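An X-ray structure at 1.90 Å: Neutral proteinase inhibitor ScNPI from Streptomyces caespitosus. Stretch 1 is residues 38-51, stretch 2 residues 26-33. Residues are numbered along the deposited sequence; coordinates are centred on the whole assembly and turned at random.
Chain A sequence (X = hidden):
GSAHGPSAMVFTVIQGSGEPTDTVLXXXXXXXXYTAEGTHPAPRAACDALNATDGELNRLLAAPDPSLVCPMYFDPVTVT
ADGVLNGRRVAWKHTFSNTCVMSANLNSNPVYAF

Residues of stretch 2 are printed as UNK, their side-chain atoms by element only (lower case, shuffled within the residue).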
# COMPACT_ATOMS: atom_id res chain seq x y z
N GLY A 38 -4.61 8.70 8.40
CA GLY A 38 -3.93 8.72 7.11
C GLY A 38 -4.31 9.95 6.33
O GLY A 38 -4.99 10.83 6.86
N THR A 39 -3.92 10.00 5.04
CA THR A 39 -4.31 11.10 4.17
C THR A 39 -5.75 10.89 3.69
O THR A 39 -6.33 11.81 3.11
CB THR A 39 -3.32 11.26 3.02
OG1 THR A 39 -3.24 10.02 2.32
CG2 THR A 39 -1.96 11.70 3.51
N HIS A 40 -6.36 9.70 3.96
CA HIS A 40 -7.75 9.47 3.60
C HIS A 40 -8.63 10.55 4.29
O HIS A 40 -8.42 10.81 5.47
CB HIS A 40 -8.21 8.04 3.96
CG HIS A 40 -9.49 7.68 3.28
ND1 HIS A 40 -10.69 8.20 3.70
CD2 HIS A 40 -9.70 6.90 2.19
CE1 HIS A 40 -11.60 7.74 2.85
NE2 HIS A 40 -11.05 6.94 1.94
N PRO A 41 -9.57 11.22 3.59
CA PRO A 41 -10.32 12.31 4.23
C PRO A 41 -11.42 11.87 5.22
O PRO A 41 -11.85 12.71 6.02
CB PRO A 41 -10.92 13.07 3.05
CG PRO A 41 -10.99 12.11 1.95
CD PRO A 41 -9.94 11.07 2.16
N ALA A 42 -11.84 10.59 5.20
CA ALA A 42 -12.86 10.06 6.13
C ALA A 42 -12.32 8.73 6.68
O ALA A 42 -12.81 7.67 6.28
CB ALA A 42 -14.20 9.89 5.41
N PRO A 43 -11.22 8.75 7.49
CA PRO A 43 -10.56 7.49 7.86
C PRO A 43 -11.42 6.45 8.58
O PRO A 43 -11.42 5.30 8.14
CB PRO A 43 -9.40 7.93 8.75
CG PRO A 43 -9.17 9.34 8.42
CD PRO A 43 -10.49 9.91 8.03
N ARG A 44 -12.14 6.82 9.66
CA ARG A 44 -12.95 5.83 10.37
C ARG A 44 -14.03 5.22 9.48
O ARG A 44 -14.21 4.01 9.51
CB ARG A 44 -13.55 6.40 11.67
CG ARG A 44 -14.18 5.29 12.54
CD ARG A 44 -13.13 4.36 13.10
NE ARG A 44 -12.44 4.97 14.24
CZ ARG A 44 -11.45 4.39 14.91
NH1 ARG A 44 -11.00 3.20 14.55
NH2 ARG A 44 -10.90 5.00 15.95
N ALA A 45 -14.72 6.05 8.68
CA ALA A 45 -15.76 5.59 7.76
C ALA A 45 -15.19 4.59 6.71
O ALA A 45 -15.84 3.58 6.41
CB ALA A 45 -16.42 6.78 7.07
N ALA A 46 -13.97 4.86 6.19
CA ALA A 46 -13.28 3.97 5.23
C ALA A 46 -12.91 2.63 5.95
O ALA A 46 -13.17 1.56 5.40
CB ALA A 46 -12.04 4.65 4.68
N CYS A 47 -12.38 2.70 7.19
CA CYS A 47 -12.05 1.51 8.00
C CYS A 47 -13.27 0.61 8.19
O CYS A 47 -13.16 -0.60 7.97
CB CYS A 47 -11.46 1.91 9.34
SG CYS A 47 -9.83 2.69 9.19
N ASP A 48 -14.43 1.21 8.59
CA ASP A 48 -15.72 0.51 8.77
C ASP A 48 -16.14 -0.17 7.46
O ASP A 48 -16.57 -1.33 7.47
CB ASP A 48 -16.84 1.51 9.19
CG ASP A 48 -16.71 2.25 10.52
OD1 ASP A 48 -16.05 1.72 11.43
OD2 ASP A 48 -17.29 3.36 10.64
N ALA A 49 -16.04 0.57 6.33
CA ALA A 49 -16.41 0.08 4.99
C ALA A 49 -15.55 -1.13 4.60
O ALA A 49 -16.10 -2.14 4.14
CB ALA A 49 -16.28 1.19 3.96
N LEU A 50 -14.23 -1.08 4.89
CA LEU A 50 -13.31 -2.21 4.62
C LEU A 50 -13.68 -3.42 5.47
O LEU A 50 -13.76 -4.54 4.95
CB LEU A 50 -11.86 -1.79 4.91
CG LEU A 50 -11.24 -0.84 3.91
CD1 LEU A 50 -9.83 -0.47 4.35
CD2 LEU A 50 -11.23 -1.45 2.50
N ASN A 51 -13.95 -3.19 6.76
CA ASN A 51 -14.35 -4.28 7.65
C ASN A 51 -15.66 -4.92 7.19
O ASN A 51 -15.80 -6.14 7.30
CB ASN A 51 -14.45 -3.78 9.10
CG ASN A 51 -13.10 -3.64 9.77
OD1 ASN A 51 -12.13 -4.32 9.43
ND2 ASN A 51 -13.01 -2.73 10.73
N UNK A 26 -4.44 10.00 -8.20
CA UNK A 26 -4.51 10.37 -6.80
C UNK A 26 -4.38 9.13 -5.93
O UNK A 26 -4.59 8.01 -6.40
n UNK A 26 -9.40 10.79 -9.29
c UNK A 26 -8.33 11.31 -6.73
c UNK A 26 -10.04 10.34 -8.22
c UNK A 26 -5.83 11.14 -6.49
n UNK A 26 -11.15 9.64 -8.37
c UNK A 26 -7.12 10.38 -6.79
n UNK A 26 -9.56 10.58 -7.00
N UNK A 27 -4.02 9.34 -4.67
CA UNK A 27 -3.83 8.24 -3.73
C UNK A 27 -4.04 8.68 -2.30
O UNK A 27 -3.81 9.86 -1.98
c UNK A 27 -2.42 7.67 -3.87
N UNK A 28 -4.42 7.72 -1.42
CA UNK A 28 -4.52 7.95 0.03
C UNK A 28 -3.94 6.79 0.83
O UNK A 28 -3.91 5.65 0.36
c UNK A 28 -6.55 9.51 0.02
c UNK A 28 -5.96 8.19 0.51
o UNK A 28 -6.78 7.09 0.13
N UNK A 29 -3.51 7.09 2.06
CA UNK A 29 -3.07 6.08 3.03
C UNK A 29 -4.18 5.91 4.05
O UNK A 29 -4.97 6.84 4.28
c UNK A 29 -1.77 6.46 3.74
o UNK A 29 -2.01 7.66 4.48
c UNK A 29 -0.56 6.57 2.79
N UNK A 30 -4.22 4.75 4.69
CA UNK A 30 -5.21 4.44 5.72
C UNK A 30 -4.67 3.41 6.70
O UNK A 30 -4.13 2.37 6.30
c UNK A 30 -8.80 2.92 5.46
c UNK A 30 -8.20 5.00 6.66
c UNK A 30 -6.52 3.95 5.10
c UNK A 30 -7.67 3.70 6.10
N UNK A 31 -4.82 3.71 7.98
CA UNK A 31 -4.45 2.82 9.05
C UNK A 31 -5.65 2.67 9.94
O UNK A 31 -6.32 3.68 10.20
o UNK A 31 -3.01 2.56 10.95
c UNK A 31 -3.25 3.37 9.82
N UNK A 32 -5.99 1.43 10.34
CA UNK A 32 -7.16 1.16 11.19
C UNK A 32 -6.74 0.40 12.43
O UNK A 32 -6.33 -0.76 12.33
c UNK A 32 -8.25 0.40 10.42
s UNK A 32 -8.63 1.10 8.79
N UNK A 33 -6.84 1.07 13.60
CA UNK A 33 -6.51 0.54 14.93
C UNK A 33 -7.26 1.38 16.00
O UNK A 33 -8.44 1.67 15.77
c UNK A 33 -4.99 0.59 15.14
O HOH W 1 -1.61 10.56 0.28

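Position 26, in a strand already under way, has seven side-chain atoms: three carbons, a nitrogen, then a carbon carrying two more nitrogens. That guanidinium at the end of an extended chain makes it Arg26, and it stays out of reach of the first stretch.

Position 27 has a single side-chain carbon, so it is Ala27. What it contributes is backbone: its O accepts a hydrogen bond from a water at 3.2 Å, and the same water lies 2.7 Å from Thr39 OG1, joining the loop to the strand.

Position 28 has one carbon carrying an oxygen and a second carbon, the beta-branched pattern of threonine. Its CA-to-CB bond points toward the first stretch, and its side-chain oxygen approaches the His40 ring obliquely. This is Thr28, with Thr28 OG1 3.6 Å from His40 CD2; the buried OG1 finds no hydrogen-bonding partner in the model, a polar cost that the contact tolerates.

Position 29 repeats the three-atom pattern, a carbon bearing one oxygen and one carbon, but here the oxygen is put to work: it accepts a hydrogen bond from Thr39 N at 3.1 Å. It is Thr29. The exchange is reciprocal, because Thr29 N donates to Thr39 OG1 at 3.0 Å, so each threonine hydroxyl receives the other residue's backbone NH. Thr29 O then accepts from His40 N at 3.2 Å. Gly38 packs its CA 3.4 Å from Thr29 OG1; a CB there would fall 2.2 Å from Thr29 O, and the glycine's own backbone angles would also jam it against the preceding carbonyl.

Position 30 has four carbons, forked at the second. The CB leaves sideways, yet the end of the side chain comes nearer to the helix, as suits Leu30. Its CD1 lies 3.8 Å from Pro43 CB and 3.8 Å from Cys47 SG, while CD2 lies 3.8 Å from Ala46 CB and 3.7 Å from Leu50 CD1. No other residue of this strand has as much area covered by the first stretch.

Position 31 carries one carbon and then one oxygen, and its CB points away: Ser31. Its backbone O still passes 3.8 Å from Cys47 SG.

Position 32 has one carbon and then a sulfur, 2.0 Å from Cys47 SG. That is a disulfide, and the residue is Cys32; chi3 is -84°, near the relaxed value for such a bond.

Position 33, past the strand, has one carbon pointing away, hence Ala33. Its O accepts a hydrogen bond from Arg44 NH1 at 3.2 Å, lying near the guanidinium plane.

The contact works by dividing its tasks along the chain. At the loop, paired threonines and a glycine bring two backbones close and exchange hydrogen bonds. Against the helix, which crosses the strand at 72°, Leu30 of the strand packs on Pro43, Ala46, Cys47 and Leu50, and the Cys32-Cys47 disulfide ties the two elements covalently. His40 ND1 meanwhile accepts from Ala42 N at 3.0 Å, bracing the turn that leads into the helix.

Stretch 2, residues 26-33: RATTLSCA
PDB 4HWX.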